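Long-range contacts in alpha-galactosidase (Lactobacillus brevis, PDB 3MI6), which probably catalyses the hydrolysis of terminal, non-reducing alpha-D-galactose residues from alpha-D-galactosides: residues L349-N354 and D607-A612; P331-N336 and M363-D368; F342-A347 and R389-G394; K357-E362 and Q618-V623. All coordinates share one frame; numbering follows the deposited sequence.

Contact 1: residues L349-N354 and D607-A612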
loop_
_atom_site.group_PDB
_atom_site.type_symbol
_atom_site.label_atom_id
_atom_site.label_comp_id
_atom_site.label_asym_id
_atom_site.label_seq_id
_atom_site.Cartn_x
_atom_site.Cartn_y
_atom_site.Cartn_z
ATOM N N LEU D 349 6.491 -49.445 26.037
ATOM C CA LEU D 349 6.362 -49.202 24.600
ATOM C C LEU D 349 5.527 -50.282 23.916
ATOM O O LEU D 349 4.892 -50.043 22.882
ATOM C CB LEU D 349 7.737 -49.068 23.926
ATOM C CG LEU D 349 8.449 -47.711 24.033
ATOM C CD1 LEU D 349 9.721 -47.751 23.226
ATOM C CD2 LEU D 349 7.568 -46.535 23.582
HETATM N N MSE D 350 5.522 -51.471 24.505
HETATM C CA MSE D 350 4.738 -52.563 23.965
HETATM C C MSE D 350 3.241 -52.267 24.080
HETATM O O MSE D 350 2.464 -52.564 23.173
HETATM C CB MSE D 350 5.096 -53.876 24.659
HETATM C CG MSE D 350 4.850 -55.072 23.775
HETATM SE SE MSE D 350 5.807 -54.856 22.086
HETATM C CE MSE D 350 7.550 -55.540 22.675
ATOM N N THR D 351 2.839 -51.676 25.198
ATOM C CA THR D 351 1.455 -51.269 25.350
ATOM C C THR D 351 1.073 -50.356 24.184
ATOM O O THR D 351 -0.027 -50.459 23.645
ATOM C CB THR D 351 1.179 -50.577 26.718
ATOM O OG1 THR D 351 1.808 -49.289 26.760
ATOM C CG2 THR D 351 1.686 -51.432 27.873
ATOM N N ILE D 352 1.990 -49.479 23.786
ATOM C CA ILE D 352 1.740 -48.580 22.668
ATOM C C ILE D 352 1.592 -49.381 21.386
ATOM O O ILE D 352 0.557 -49.329 20.726
ATOM C CB ILE D 352 2.861 -47.511 22.510
ATOM C CG1 ILE D 352 2.897 -46.589 23.731
ATOM C CG2 ILE D 352 2.660 -46.674 21.241
ATOM C CD1 ILE D 352 3.734 -45.337 23.541
ATOM N N VAL D 353 2.626 -50.137 21.050
ATOM C CA VAL D 353 2.631 -50.927 19.827
ATOM C C VAL D 353 1.346 -51.744 19.654
ATOM O O VAL D 353 0.837 -51.879 18.541
ATOM C CB VAL D 353 3.881 -51.846 19.755
ATOM C CG1 VAL D 353 3.658 -52.991 18.788
ATOM C CG2 VAL D 353 5.105 -51.045 19.360
ATOM N N ASN D 354 0.823 -52.274 20.760
ATOM C CA ASN D 354 -0.366 -53.126 20.736
ATOM C C ASN D 354 -1.643 -52.357 20.473
ATOM O O ASN D 354 -2.464 -52.766 19.650
ATOM C CB ASN D 354 -0.500 -53.902 22.044
ATOM C CG ASN D 354 0.226 -55.226 22.008
ATOM O OD1 ASN D 354 0.631 -55.751 23.049
ATOM N ND2 ASN D 354 0.396 -55.779 20.807
ATOM N N ASP D 607 0.427 -40.344 23.362
ATOM C CA ASP D 607 0.279 -41.541 24.164
ATOM C C ASP D 607 -1.140 -42.063 24.046
ATOM O O ASP D 607 -2.000 -41.712 24.850
ATOM C CB ASP D 607 0.595 -41.241 25.620
ATOM C CG ASP D 607 0.761 -42.493 26.432
ATOM O OD1 ASP D 607 0.496 -43.579 25.879
ATOM O OD2 ASP D 607 1.173 -42.398 27.609
ATOM N N ILE D 608 -1.386 -42.897 23.041
ATOM C CA ILE D 608 -2.728 -43.418 22.791
ATOM C C ILE D 608 -3.184 -44.420 23.854
ATOM O O ILE D 608 -4.369 -44.747 23.929
ATOM C CB ILE D 608 -2.846 -44.047 21.393
ATOM C CG1 ILE D 608 -1.772 -45.106 21.190
ATOM C CG2 ILE D 608 -2.712 -42.994 20.326
ATOM C CD1 ILE D 608 -1.792 -45.699 19.818
ATOM N N THR D 609 -2.251 -44.902 24.676
ATOM C CA THR D 609 -2.607 -45.717 25.836
ATOM C C THR D 609 -3.375 -44.894 26.887
ATOM O O THR D 609 -4.067 -45.458 27.731
ATOM C CB THR D 609 -1.366 -46.400 26.490
ATOM O OG1 THR D 609 -0.776 -45.533 27.467
ATOM C CG2 THR D 609 -0.326 -46.781 25.442
ATOM N N LYS D 610 -3.255 -43.568 26.815
ATOM C CA LYS D 610 -3.915 -42.640 27.743
ATOM C C LYS D 610 -5.159 -41.969 27.156
ATOM O O LYS D 610 -5.466 -40.825 27.489
ATOM C CB LYS D 610 -2.945 -41.531 28.184
ATOM C CG LYS D 610 -1.912 -41.932 29.220
ATOM C CD LYS D 610 -1.251 -40.687 29.835
ATOM C CE LYS D 610 -0.025 -41.037 30.703
ATOM N NZ LYS D 610 -0.319 -41.998 31.817
HETATM N N MSE D 611 -5.873 -42.671 26.286
HETATM C CA MSE D 611 -7.020 -42.086 25.599
HETATM C C MSE D 611 -8.318 -42.794 25.934
HETATM O O MSE D 611 -8.353 -44.015 26.092
HETATM C CB MSE D 611 -6.817 -42.154 24.091
HETATM C CG MSE D 611 -5.984 -41.028 23.499
HETATM SE SE MSE D 611 -5.889 -41.193 21.548
HETATM C CE MSE D 611 -5.876 -39.291 21.082
ATOM N N ALA D 612 -9.391 -42.017 26.015
ATOM C CA ALA D 612 -10.728 -42.555 26.254
ATOM C C ALA D 612 -11.218 -43.343 25.045
ATOM O O ALA D 612 -10.794 -43.075 23.921
ATOM C CB ALA D 612 -11.707 -41.425 26.580
#
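The methyl group of Thr609 reaches helix 346-358 against two consecutive side chains, Thr351 and Ile352. Its CG2 stands 3.7 Å from Ile352 CG1, an apolar meeting, and 3.5 Å from Thr351 OG1, a van der Waals approach to a hydroxyl already hydrogen-bonded to Lys348 O one turn back in its own helix. Both helix side chains cross that of Thr609 at about a right angle. Ile352 also brings CD1 to 4.4 Å from Asp607 OD1, and the CD1 end of Ile608 comes within 4.4 Å of the backbone oxygen of Ile352.

A second shell fixes the threonine. Its OG1 lies between the backbone N and the carbonyl carbon (chi1 88°) and donates to Asp607 OD1 at 2.8 Å, reaching the syn side of the carboxylate but tilted 34° from its plane. Thr609 N adds a weak bond to the same oxygen, and the backbone closes a turn through Lys610 N and Asp607 O at 3.0 Å. Threonine therefore suits the place by serving both sides: hydroxyl to its own loop, methyl to the helix. An alanine here would probably open a gap against Ile352 and leave Asp607 OD1 without its hydroxyl donor, so that the carboxylate is held less firmly. Lys348 NZ stands close by, in a weak hydrogen bond with Thr609 OG1 and a long, weak ion pair with Asp607 OD2.

Behind this layer, Ile352 and Ile608 both rest on Ile334 of strand 333-335. The contact thus joins the loop after the last strand of a (beta/alpha)8 barrel to the helix after the first, where the barrel closes.

Contact 2: residues P331-N336 and M363-D368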
loop_
_atom_site.group_PDB
_atom_site.type_symbol
_atom_site.label_atom_id
_atom_site.label_comp_id
_atom_site.label_asym_id
_atom_site.label_seq_id
_atom_site.Cartn_x
_atom_site.Cartn_y
_atom_site.Cartn_z
ATOM N N PRO D 331 3.777 -45.004 4.997
ATOM C CA PRO D 331 2.960 -45.666 6.011
ATOM C C PRO D 331 2.445 -44.684 7.078
ATOM O O PRO D 331 3.033 -43.627 7.276
ATOM C CB PRO D 331 3.936 -46.678 6.609
ATOM C CG PRO D 331 5.266 -46.024 6.486
ATOM C CD PRO D 331 5.212 -45.274 5.172
ATOM N N VAL D 332 1.337 -45.015 7.736
ATOM C CA VAL D 332 0.907 -44.249 8.890
ATOM C C VAL D 332 1.715 -44.717 10.095
ATOM O O VAL D 332 1.694 -45.889 10.448
ATOM C CB VAL D 332 -0.589 -44.430 9.153
ATOM C CG1 VAL D 332 -1.005 -43.672 10.407
ATOM C CG2 VAL D 332 -1.380 -43.964 7.965
ATOM N N LEU D 333 2.449 -43.808 10.721
ATOM C CA LEU D 333 3.345 -44.216 11.786
ATOM C C LEU D 333 2.911 -43.663 13.129
ATOM O O LEU D 333 2.091 -42.751 13.199
ATOM C CB LEU D 333 4.760 -43.753 11.486
ATOM C CG LEU D 333 4.995 -42.242 11.442
ATOM C CD1 LEU D 333 5.147 -41.650 12.834
ATOM C CD2 LEU D 333 6.227 -41.939 10.614
ATOM N N ILE D 334 3.460 -44.228 14.196
ATOM C CA ILE D 334 3.338 -43.627 15.512
ATOM C C ILE D 334 4.728 -43.496 16.140
ATOM O O ILE D 334 5.568 -44.358 15.972
ATOM C CB ILE D 334 2.376 -44.404 16.416
ATOM C CG1 ILE D 334 2.337 -43.760 17.802
ATOM C CG2 ILE D 334 2.779 -45.860 16.506
ATOM C CD1 ILE D 334 1.192 -44.213 18.645
ATOM N N ASN D 335 4.962 -42.392 16.838
ATOM C CA ASN D 335 6.265 -42.042 17.387
ATOM C C ASN D 335 6.077 -41.708 18.866
ATOM O O ASN D 335 5.178 -40.924 19.212
ATOM C CB ASN D 335 6.813 -40.839 16.606
ATOM C CG ASN D 335 8.215 -40.423 17.033
ATOM O OD1 ASN D 335 8.599 -40.551 18.199
ATOM N ND2 ASN D 335 8.980 -39.894 16.081
ATOM N N ASN D 336 6.903 -42.303 19.733
ATOM C CA ASN D 336 6.756 -42.139 21.193
ATOM C C ASN D 336 7.397 -40.883 21.817
ATOM O O ASN D 336 7.389 -40.722 23.035
ATOM C CB ASN D 336 7.284 -43.367 21.921
ATOM C CG ASN D 336 8.780 -43.520 21.778
ATOM O OD1 ASN D 336 9.286 -43.646 20.669
ATOM N ND2 ASN D 336 9.498 -43.504 22.897
HETATM N N MSE D 363 3.144 -48.612 11.396
HETATM C CA MSE D 363 4.570 -48.572 11.704
HETATM C C MSE D 363 4.814 -47.908 13.041
HETATM O O MSE D 363 4.184 -46.902 13.366
HETATM C CB MSE D 363 5.349 -47.829 10.612
HETATM C CG MSE D 363 6.782 -47.528 10.991
HETATM SE SE MSE D 363 7.698 -46.360 9.723
HETATM C CE MSE D 363 8.002 -47.619 8.268
ATOM N N PHE D 364 5.730 -48.474 13.822
ATOM C CA PHE D 364 6.108 -47.877 15.090
ATOM C C PHE D 364 7.528 -47.359 14.966
ATOM O O PHE D 364 8.374 -48.033 14.400
ATOM C CB PHE D 364 5.997 -48.885 16.234
ATOM C CG PHE D 364 6.378 -48.314 17.558
ATOM C CD1 PHE D 364 7.709 -48.116 17.883
ATOM C CD2 PHE D 364 5.418 -47.951 18.463
ATOM C CE1 PHE D 364 8.067 -47.570 19.089
ATOM C CE2 PHE D 364 5.776 -47.408 19.670
ATOM C CZ PHE D 364 7.103 -47.215 19.983
ATOM N N VAL D 365 7.766 -46.154 15.482
ATOM C CA VAL D 365 9.083 -45.513 15.439
ATOM C C VAL D 365 9.623 -45.155 16.824
ATOM O O VAL D 365 9.201 -44.166 17.420
ATOM C CB VAL D 365 9.069 -44.206 14.626
ATOM C CG1 VAL D 365 10.467 -43.683 14.504
ATOM C CG2 VAL D 365 8.455 -44.416 13.257
ATOM N N LEU D 366 10.566 -45.949 17.325
ATOM C CA LEU D 366 11.208 -45.654 18.590
ATOM C C LEU D 366 12.095 -44.406 18.439
ATOM O O LEU D 366 12.959 -44.359 17.554
ATOM C CB LEU D 366 12.036 -46.858 19.005
ATOM C CG LEU D 366 12.903 -46.757 20.249
ATOM C CD1 LEU D 366 12.046 -46.519 21.452
ATOM C CD2 LEU D 366 13.719 -48.033 20.404
ATOM N N ASP D 367 11.880 -43.392 19.279
ATOM C CA ASP D 367 12.621 -42.135 19.135
ATOM C C ASP D 367 13.790 -42.058 20.109
ATOM O O ASP D 367 14.319 -43.082 20.544
ATOM C CB ASP D 367 11.698 -40.908 19.292
ATOM C CG ASP D 367 12.135 -39.707 18.419
ATOM O OD1 ASP D 367 11.710 -39.624 17.238
ATOM O OD2 ASP D 367 12.880 -38.835 18.922
ATOM N N ASP D 368 14.180 -40.832 20.443
ATOM C CA ASP D 368 15.355 -40.561 21.253
ATOM C C ASP D 368 15.303 -41.324 22.574
ATOM O O ASP D 368 14.267 -41.350 23.239
ATOM C CB ASP D 368 15.456 -39.048 21.510
ATOM C CG ASP D 368 16.848 -38.603 21.947
ATOM O OD1 ASP D 368 17.613 -39.410 22.504
ATOM O OD2 ASP D 368 17.171 -37.423 21.741
#
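Two backbone bonds tie Ile334 into the neighbouring strand: its N donates to Met363 O at 2.9 Å, and its O accepts from Val365 N at 2.9 Å. One residue thus bonds to the two that flank its partner Phe364, as in parallel strands.

Apolar packing covers both faces. On the side of Leu333, its CB meets Val365 CG2 at 4.2 Å, while the selenomethionine Met363, bent at its last torsion (chi3 -75°), lays CE against Pro331 CG at 3.6 Å. On the other, the branched Ile334 sets CG2 3.9 Å from Phe364 CD2, under helix 346-358.

Polar side chains take over where the strands end. Asn336 OD1 receives Asp367 N at 3.0 Å, in the carbonyl plane and on a lone pair. Asn335 ND2 donates to Asp367 OD1 at 3.0 Å, nearly in its own amide plane, while its OD1 caps Trp337 N. Lys477 forms a salt bridge to that same Asp367 oxygen. An alanine in place of Asp367 would probably leave the amide of Asn335 and the ammonium of Lys477 without their shared acceptor.

Asp367 and Asp368, predicted to bind substrate, lie just past the C-terminal end of strand 363-366, where (beta/alpha)8 enzymes carry their active sites.

Contact 3: residues F342-A347 and R389-G394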
loop_
_atom_site.group_PDB
_atom_site.type_symbol
_atom_site.label_atom_id
_atom_site.label_comp_id
_atom_site.label_asym_id
_atom_site.label_seq_id
_atom_site.Cartn_x
_atom_site.Cartn_y
_atom_site.Cartn_z
ATOM N N PHE D 342 11.978 -39.194 27.281
ATOM C CA PHE D 342 12.995 -40.173 27.689
ATOM C C PHE D 342 12.469 -41.185 28.707
ATOM O O PHE D 342 13.127 -42.189 28.992
ATOM C CB PHE D 342 14.236 -39.471 28.249
ATOM C CG PHE D 342 14.772 -38.389 27.362
ATOM C CD1 PHE D 342 15.543 -38.703 26.253
ATOM C CD2 PHE D 342 14.505 -37.054 27.635
ATOM C CE1 PHE D 342 16.036 -37.702 25.429
ATOM C CE2 PHE D 342 14.998 -36.047 26.815
ATOM C CZ PHE D 342 15.763 -36.373 25.711
ATOM N N ASP D 343 11.284 -40.910 29.250
ATOM C CA ASP D 343 10.700 -41.737 30.310
ATOM C C ASP D 343 9.950 -42.941 29.739
ATOM O O ASP D 343 8.713 -42.942 29.667
ATOM C CB ASP D 343 9.780 -40.895 31.215
ATOM C CG ASP D 343 9.149 -41.703 32.356
ATOM O OD1 ASP D 343 9.587 -42.845 32.631
ATOM O OD2 ASP D 343 8.207 -41.181 32.985
ATOM N N PHE D 344 10.706 -43.959 29.331
ATOM C CA PHE D 344 10.112 -45.183 28.805
ATOM C C PHE D 344 11.005 -46.401 28.986
ATOM O O PHE D 344 12.179 -46.288 29.323
ATOM C CB PHE D 344 9.702 -45.025 27.322
ATOM C CG PHE D 344 10.863 -44.990 26.355
ATOM C CD1 PHE D 344 11.491 -46.167 25.955
ATOM C CD2 PHE D 344 11.317 -43.782 25.830
ATOM C CE1 PHE D 344 12.552 -46.145 25.067
ATOM C CE2 PHE D 344 12.383 -43.751 24.936
ATOM C CZ PHE D 344 12.999 -44.938 24.556
ATOM N N ASN D 345 10.410 -47.566 28.774
ATOM C CA ASN D 345 11.114 -48.842 28.748
ATOM C C ASN D 345 10.342 -49.808 27.839
ATOM O O ASN D 345 9.202 -49.518 27.461
ATOM C CB ASN D 345 11.302 -49.410 30.168
ATOM C CG ASN D 345 9.990 -49.517 30.954
ATOM O OD1 ASN D 345 8.947 -49.885 30.406
ATOM N ND2 ASN D 345 10.049 -49.211 32.252
ATOM N N GLU D 346 10.950 -50.939 27.477
ATOM C CA GLU D 346 10.349 -51.832 26.482
ATOM C C GLU D 346 8.879 -52.161 26.755
ATOM O O GLU D 346 8.029 -52.045 25.869
ATOM C CB GLU D 346 11.146 -53.127 26.342
ATOM C CG GLU D 346 10.359 -54.207 25.626
ATOM C CD GLU D 346 11.215 -55.073 24.727
ATOM O OE1 GLU D 346 12.439 -55.153 24.958
ATOM O OE2 GLU D 346 10.654 -55.680 23.788
ATOM N N ALA D 347 8.596 -52.571 27.986
ATOM C CA ALA D 347 7.253 -52.949 28.398
ATOM C C ALA D 347 6.238 -51.830 28.175
ATOM O O ALA D 347 5.134 -52.074 27.694
ATOM C CB ALA D 347 7.259 -53.366 29.853
ATOM N N ARG D 389 19.210 -51.081 30.177
ATOM C CA ARG D 389 18.254 -50.739 31.223
ATOM C C ARG D 389 16.834 -50.713 30.668
ATOM O O ARG D 389 15.874 -51.027 31.372
ATOM C CB ARG D 389 18.534 -49.361 31.803
ATOM C CG ARG D 389 19.963 -49.049 32.126
ATOM C CD ARG D 389 20.054 -47.561 32.422
ATOM N NE ARG D 389 21.404 -47.120 32.747
ATOM C CZ ARG D 389 21.699 -45.880 33.123
ATOM N NH1 ARG D 389 20.730 -44.976 33.211
ATOM N NH2 ARG D 389 22.954 -45.546 33.409
ATOM N N LYS D 390 16.700 -50.302 29.410
ATOM C CA LYS D 390 15.377 -50.100 28.828
ATOM C C LYS D 390 15.080 -51.141 27.760
ATOM O O LYS D 390 13.937 -51.285 27.326
ATOM C CB LYS D 390 15.230 -48.675 28.271
ATOM C CG LYS D 390 16.346 -47.720 28.698
ATOM C CD LYS D 390 15.838 -46.362 29.219
ATOM C CE LYS D 390 15.186 -45.532 28.132
ATOM N NZ LYS D 390 15.633 -46.026 26.809
ATOM N N PHE D 391 16.113 -51.868 27.345
ATOM C CA PHE D 391 15.957 -52.961 26.382
ATOM C C PHE D 391 16.854 -54.148 26.723
ATOM O O PHE D 391 17.916 -54.322 26.129
ATOM C CB PHE D 391 16.216 -52.484 24.945
ATOM C CG PHE D 391 15.195 -51.508 24.445
ATOM C CD1 PHE D 391 13.897 -51.917 24.190
ATOM C CD2 PHE D 391 15.524 -50.180 24.239
ATOM C CE1 PHE D 391 12.952 -51.022 23.737
ATOM C CE2 PHE D 391 14.580 -49.276 23.786
ATOM C CZ PHE D 391 13.296 -49.697 23.534
ATOM N N PRO D 392 16.410 -54.979 27.678
ATOM C CA PRO D 392 17.169 -56.123 28.201
ATOM C C PRO D 392 17.658 -57.112 27.134
ATOM O O PRO D 392 18.803 -57.573 27.212
ATOM C CB PRO D 392 16.165 -56.799 29.135
ATOM C CG PRO D 392 15.254 -55.693 29.565
ATOM C CD PRO D 392 15.117 -54.813 28.365
ATOM N N ASP D 393 16.805 -57.439 26.165
ATOM C CA ASP D 393 17.151 -58.423 25.141
ATOM C C ASP D 393 17.524 -57.735 23.833
ATOM O O ASP D 393 17.219 -58.229 22.749
ATOM C CB ASP D 393 15.992 -59.403 24.907
ATOM C CG ASP D 393 15.689 -60.275 26.129
ATOM O OD1 ASP D 393 15.821 -59.797 27.277
ATOM O OD2 ASP D 393 15.297 -61.446 25.936
ATOM N N GLY D 394 18.188 -56.590 23.944
ATOM C CA GLY D 394 18.561 -55.809 22.781
ATOM C C GLY D 394 17.341 -55.363 22.001
ATOM O O GLY D 394 16.212 -55.718 22.341
#
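Glu346 N donates to Lys390 O at 3.0 Å, with 139° at the hydrogen, and this bond ties the first turn of helix 346-358 to the loop that leads into helix 394-404. These are successive helices of the (beta/alpha)8 barrel, joined here at the catalytic end of the barrel. Just before the helix, Asn345 is the N-cap residue, its OD1 accepting from Lys348 N; asparagine suits such a position because its short side chain can turn back to an amide of the first turn.

Lys390 then bends round to cross Phe344 at about a right angle. Its CE lies over one face of the ring, 4.2 Å from the centroid and 16° off the normal, a CH-pi contact, and the same carbon is 3.3 Å from Phe344 O. Lys390 NZ goes on to hydrogen-bond Gly369 O, with Asp387 OD2 as a long, weak ionic partner, so a long chain with both an apolar shaft and a charged end fits well here.

Phe391 begins a type I turn ending at Gly394, whose positive phi favours glycine. The ring of Phe391 meets Phe344 at the latter's edge, CZ standing 3.9 Å from Phe344 CE1, and both aromatics pack on Leu349 and Leu366. Glu346 approaches the rim of Phe391: its carboxylate is turned 64° from the ring plane, and OE1 lies in the ring plane, 3.6 Å from CD1 of Phe391.

Contact 4: residues K357-E362 and Q618-V623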
loop_
_atom_site.group_PDB
_atom_site.type_symbol
_atom_site.label_atom_id
_atom_site.label_comp_id
_atom_site.label_asym_id
_atom_site.label_seq_id
_atom_site.Cartn_x
_atom_site.Cartn_y
_atom_site.Cartn_z
ATOM N N LYS D 357 -1.744 -50.981 16.835
ATOM C CA LYS D 357 -2.209 -51.964 15.869
ATOM C C LYS D 357 -3.737 -52.004 15.759
ATOM O O LYS D 357 -4.281 -52.024 14.658
ATOM C CB LYS D 357 -1.641 -53.341 16.241
ATOM C CG LYS D 357 -2.372 -54.547 15.669
ATOM C CD LYS D 357 -1.902 -54.935 14.272
ATOM C CE LYS D 357 -2.336 -56.374 13.941
ATOM N NZ LYS D 357 -2.124 -56.744 12.499
ATOM N N ARG D 358 -4.426 -52.010 16.895
ATOM C CA ARG D 358 -5.884 -52.102 16.895
ATOM C C ARG D 358 -6.501 -50.885 16.232
ATOM O O ARG D 358 -7.666 -50.907 15.847
ATOM C CB ARG D 358 -6.438 -52.267 18.316
ATOM C CG ARG D 358 -6.030 -53.573 18.993
ATOM C CD ARG D 358 -6.401 -53.595 20.474
ATOM N NE ARG D 358 -5.390 -54.297 21.268
ATOM C CZ ARG D 358 -4.980 -53.910 22.477
ATOM N NH1 ARG D 358 -5.503 -52.819 23.041
ATOM N NH2 ARG D 358 -4.045 -54.611 23.123
ATOM N N LEU D 359 -5.706 -49.828 16.099
ATOM C CA LEU D 359 -6.156 -48.581 15.500
ATOM C C LEU D 359 -5.915 -48.562 13.997
ATOM O O LEU D 359 -6.429 -47.693 13.281
ATOM C CB LEU D 359 -5.430 -47.407 16.143
ATOM C CG LEU D 359 -5.948 -47.017 17.516
ATOM C CD1 LEU D 359 -5.314 -45.713 17.951
ATOM C CD2 LEU D 359 -7.454 -46.887 17.434
ATOM N N GLY D 360 -5.112 -49.516 13.534
ATOM C CA GLY D 360 -4.821 -49.665 12.123
ATOM C C GLY D 360 -3.533 -48.988 11.711
ATOM O O GLY D 360 -3.239 -48.880 10.518
ATOM N N ILE D 361 -2.766 -48.528 12.696
ATOM C CA ILE D 361 -1.487 -47.876 12.431
ATOM C C ILE D 361 -0.495 -48.886 11.849
ATOM O O ILE D 361 -0.565 -50.071 12.159
ATOM C CB ILE D 361 -0.963 -47.151 13.691
ATOM C CG1 ILE D 361 -1.843 -45.925 13.962
ATOM C CG2 ILE D 361 0.482 -46.724 13.527
ATOM C CD1 ILE D 361 -1.529 -45.215 15.234
ATOM N N GLU D 362 0.401 -48.426 10.983
ATOM C CA GLU D 362 1.185 -49.329 10.147
ATOM C C GLU D 362 2.657 -49.465 10.502
ATOM O O GLU D 362 3.343 -50.337 9.968
ATOM C CB GLU D 362 1.072 -48.907 8.692
ATOM C CG GLU D 362 -0.208 -49.363 8.067
ATOM C CD GLU D 362 -0.507 -48.643 6.777
ATOM O OE1 GLU D 362 0.093 -47.565 6.563
ATOM O OE2 GLU D 362 -1.341 -49.152 5.988
ATOM N N GLN D 618 -12.252 -42.260 17.282
ATOM C CA GLN D 618 -12.068 -41.126 16.387
ATOM C C GLN D 618 -10.789 -41.319 15.583
ATOM O O GLN D 618 -10.757 -41.147 14.362
ATOM C CB GLN D 618 -12.002 -39.844 17.203
ATOM C CG GLN D 618 -12.164 -38.574 16.404
ATOM C CD GLN D 618 -12.465 -37.372 17.285
ATOM O OE1 GLN D 618 -12.500 -36.240 16.805
ATOM N NE2 GLN D 618 -12.684 -37.615 18.582
ATOM N N VAL D 619 -9.735 -41.712 16.281
ATOM C CA VAL D 619 -8.453 -41.941 15.648
ATOM C C VAL D 619 -8.514 -43.087 14.651
ATOM O O VAL D 619 -8.074 -42.948 13.522
ATOM C CB VAL D 619 -7.374 -42.206 16.682
ATOM C CG1 VAL D 619 -6.093 -42.602 15.995
ATOM C CG2 VAL D 619 -7.164 -40.971 17.518
ATOM N N LYS D 620 -9.071 -44.215 15.072
ATOM C CA LYS D 620 -9.256 -45.363 14.187
ATOM C C LYS D 620 -9.907 -44.921 12.883
ATOM O O LYS D 620 -9.595 -45.445 11.815
ATOM C CB LYS D 620 -10.127 -46.424 14.873
ATOM C CG LYS D 620 -10.214 -47.782 14.192
ATOM C CD LYS D 620 -10.842 -48.782 15.167
ATOM C CE LYS D 620 -10.574 -50.248 14.806
ATOM N NZ LYS D 620 -11.551 -50.783 13.808
ATOM N N LYS D 621 -10.809 -43.947 12.967
ATOM C CA LYS D 621 -11.551 -43.540 11.781
ATOM C C LYS D 621 -10.736 -42.597 10.913
ATOM O O LYS D 621 -10.783 -42.692 9.683
ATOM C CB LYS D 621 -12.924 -42.952 12.133
ATOM C CG LYS D 621 -13.864 -43.960 12.774
ATOM C CD LYS D 621 -15.295 -43.452 12.847
ATOM C CE LYS D 621 -16.212 -44.533 13.416
ATOM N NZ LYS D 621 -17.651 -44.139 13.400
ATOM N N GLN D 622 -9.980 -41.704 11.550
ATOM C CA GLN D 622 -9.024 -40.873 10.825
ATOM C C GLN D 622 -8.072 -41.732 9.979
ATOM O O GLN D 622 -7.799 -41.413 8.816
ATOM C CB GLN D 622 -8.224 -39.990 11.781
ATOM C CG GLN D 622 -9.050 -38.995 12.561
ATOM C CD GLN D 622 -8.187 -37.999 13.313
ATOM O OE1 GLN D 622 -7.010 -38.243 13.529
ATOM N NE2 GLN D 622 -8.766 -36.867 13.709
ATOM N N VAL D 623 -7.589 -42.826 10.561
ATOM C CA VAL D 623 -6.661 -43.725 9.885
ATOM C C VAL D 623 -7.292 -44.473 8.700
ATOM O O VAL D 623 -6.674 -44.590 7.635
ATOM C CB VAL D 623 -6.021 -44.712 10.890
ATOM C CG1 VAL D 623 -5.126 -45.737 10.168
ATOM C CG2 VAL D 623 -5.225 -43.949 11.934
HETATM O O HOH W 1 -8.027 -47.758 10.794
#
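Gly360, which sits beside Val623, ends helix 346-358 in a Schellman motif, taking a positive phi of 96° as Gly360 N bonds back to Lys357 O at 2.9 Å. At these backbone angles a CB would be jammed against the preceding carbonyl oxygen, which calls for glycine; it would also point toward Val623, whose CG1 lies 3.7 Å from Gly360 O.

Leu359 carries most of the side-chain packing and divides its branches between two residues of helix 613-628. CD1 meets Val619 CG1 at 3.8 Å, and CD2 meets Lys620 CB at 3.7 Å. CG of Leu359 is anti to the carbonyl carbon (chi1 -77°), and from it the two methyls reach the helix. Val623 lies one turn beyond Val619, its CB 3.8 Å from Leu359 O, and both valines also rest on Tyr604 of the last barrel strand. The shaft of Lys620 runs past the helix end, its CE 3.2 Å from Arg358 O.

A water joins the backbones by donating to both Leu359 O and Lys620 O, each at 3.0 Å. Gly360 O is taken up by Lys627 NZ further along the second helix.

Beta-branched valines and a glycine suit the close approach of the helix 346-358 end to helix 613-628, the first and last helices of the (beta/alpha)8 barrel. The chemistry implies a mixed interface: an apolar interior of leucine and valine, and a polar side where the water serves Leu359 O and Lys627 serves Gly360 O.

Contact 2 is the inner layer on which the others rest. Helix 346-358, shared by contacts 1, 3 and 4, lies over its strands, with Ile352 CG2 3.6 Å from Phe364 CE2. Contacts 2 and 3 meet separately where Leu366 CD2 is 3.6 Å from Phe391 CZ. Contacts 1 and 4 join that helix to the last beta-alpha unit, on the outside of the seam where first and last strands meet; Ile608 CD1 lies 4.0 Å from Leu359 CD1. Contact 3, its centre about 25 Å from that of contact 4, lies at the catalytic end, and the side chain of Phe342 is about 4 Å from that of Asp368. In contact 2, the side chain of Asp367 is about 6 Å from that of Asp479, the predicted nucleophile.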